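Protein-arginine-phosphatase (Bacillus subtilis subsp. subtilis, PDB 4KK3) removes phosphate from phosphoarginine residues of proteins, countering the arginine kinase McsB and restoring DNA binding by the repressor CtsR. Local coordinates at residues Thr84-His87 and Lys88-Ala92. Residues are numbered along the deposited sequence; the frame is centred on the assembly and turned at random.
Sequences THQH and KQIIA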
loop_
_atom_site.group_PDB
_atom_site.type_symbol
_atom_site.label_atom_id
_atom_site.label_comp_id
_atom_site.label_asym_id
_atom_site.label_seq_id
_atom_site.Cartn_x
_atom_site.Cartn_y
_atom_site.Cartn_z
ATOM N N THR A 84 0.267 0.267 9.084
ATOM C CA THR A 84 0.055 0.208 10.529
ATOM C C THR A 84 -0.219 1.588 11.139
ATOM O O THR A 84 0.084 2.626 10.540
ATOM C CB THR A 84 1.270 -0.391 11.272
ATOM O OG1 THR A 84 2.321 0.581 11.322
ATOM C CG2 THR A 84 1.782 -1.667 10.575
ATOM N N HIS A 85 -0.766 1.593 12.349
ATOM C CA HIS A 85 -0.998 2.850 13.041
ATOM C C HIS A 85 0.331 3.535 13.388
ATOM O O HIS A 85 0.436 4.753 13.367
ATOM C CB HIS A 85 -1.920 2.659 14.260
ATOM C CG HIS A 85 -3.381 2.645 13.909
ATOM N ND1 HIS A 85 -4.051 1.496 13.549
ATOM C CD2 HIS A 85 -4.294 3.646 13.848
ATOM C CE1 HIS A 85 -5.313 1.787 13.280
ATOM N NE2 HIS A 85 -5.488 3.084 13.464
ATOM N N GLN A 86 1.361 2.748 13.654
ATOM C CA GLN A 86 2.688 3.310 13.842
ATOM C C GLN A 86 3.209 4.010 12.583
ATOM O O GLN A 86 3.918 5.005 12.671
ATOM C CB GLN A 86 3.674 2.228 14.267
ATOM C CG GLN A 86 5.028 2.781 14.595
ATOM C CD GLN A 86 4.980 3.764 15.751
ATOM O OE1 GLN A 86 5.095 4.976 15.565
ATOM N NE2 GLN A 86 4.800 3.244 16.949
ATOM N N HIS A 87 2.877 3.485 11.403
ATOM C CA HIS A 87 3.264 4.194 10.190
ATOM C C HIS A 87 2.634 5.588 10.126
ATOM O O HIS A 87 3.300 6.529 9.733
ATOM C CB HIS A 87 2.888 3.400 8.951
ATOM C CG HIS A 87 3.723 2.178 8.750
ATOM N ND1 HIS A 87 3.222 1.028 8.177
ATOM C CD2 HIS A 87 5.025 1.929 9.022
ATOM C CE1 HIS A 87 4.180 0.118 8.115
ATOM N NE2 HIS A 87 5.283 0.639 8.622
ATOM N N LYS A 88 1.362 5.712 10.512
ATOM C CA LYS A 88 0.692 7.021 10.581
ATOM C C LYS A 88 1.435 8.000 11.465
ATOM O O LYS A 88 1.548 9.186 11.150
ATOM C CB LYS A 88 -0.729 6.881 11.126
ATOM C CG LYS A 88 -1.683 6.216 10.167
ATOM C CD LYS A 88 -3.091 6.071 10.736
ATOM C CE LYS A 88 -3.607 7.328 11.400
ATOM N NZ LYS A 88 -5.004 7.116 11.879
ATOM N N GLN A 89 1.935 7.485 12.580
ATOM C CA GLN A 89 2.675 8.272 13.559
ATOM C C GLN A 89 3.985 8.783 12.999
ATOM O O GLN A 89 4.367 9.940 13.219
ATOM C CB GLN A 89 2.949 7.430 14.805
ATOM C CG GLN A 89 1.708 7.092 15.584
ATOM C CD GLN A 89 0.917 8.335 15.946
ATOM O OE1 GLN A 89 1.485 9.369 16.307
ATOM N NE2 GLN A 89 -0.398 8.255 15.816
ATOM N N ILE A 90 4.695 7.911 12.298
ATOM C CA ILE A 90 5.936 8.311 11.674
ATOM C C ILE A 90 5.672 9.344 10.590
ATOM O O ILE A 90 6.429 10.303 10.462
ATOM C CB ILE A 90 6.673 7.100 11.062
ATOM C CG1 ILE A 90 6.989 6.073 12.147
ATOM C CG2 ILE A 90 7.958 7.541 10.351
ATOM C CD1 ILE A 90 7.903 6.590 13.224
ATOM N N ILE A 91 4.628 9.118 9.784
ATOM C CA ILE A 91 4.263 10.057 8.725
ATOM C C ILE A 91 4.073 11.449 9.331
ATOM O O ILE A 91 4.562 12.445 8.802
ATOM C CB ILE A 91 2.925 9.686 8.038
ATOM C CG1 ILE A 91 2.962 8.285 7.457
ATOM C CG2 ILE A 91 2.619 10.649 6.922
ATOM C CD1 ILE A 91 4.068 8.069 6.604
ATOM N N ALA A 92 3.368 11.498 10.450
ATOM C CA ALA A 92 3.100 12.771 11.137
ATOM C C ALA A 92 4.342 13.452 11.720
ATOM O O ALA A 92 4.396 14.679 11.817
ATOM C CB ALA A 92 2.042 12.577 12.224
#
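K88 runs alongside H85, the two side chains pointing the same way off the first turn of a helix. Followed outward, K88 CB lies 3.3 Å from H85 O, and CG passes 4.0 Å from T84 O. A turn about the CG-CD bond (chi3 46°) leads CE on to NZ; CD and NZ lie about 4.1 Å from H85 CD2, with CE a little farther off. NZ reaches the imidazole obliquely and is claimed by E107 in a salt bridge, while the H85 ring stacks on H113. Q86 bends at chi2 (61°), which turns its amide back until OE1 sits 3.3 Å from Q89 CB; the two amide planes stand 86° apart. The start of the helix illustrates a capping box: H87 N donates to T84 OG1 (3.0 Å), and T84 N returns a bond to H87 ND1 from well out of the ring plane. NE2 of the same ring bonds to the substrate-binding T8, so the cap ties the helix start to the phosphate-binding loop. Helix 85-94 is the crossover of a beta-alpha-beta unit between strands 79-82 and 102-104, with I91 packed on V6 and V102 of the parallel sheet and H87 against R13 of helix 13-28.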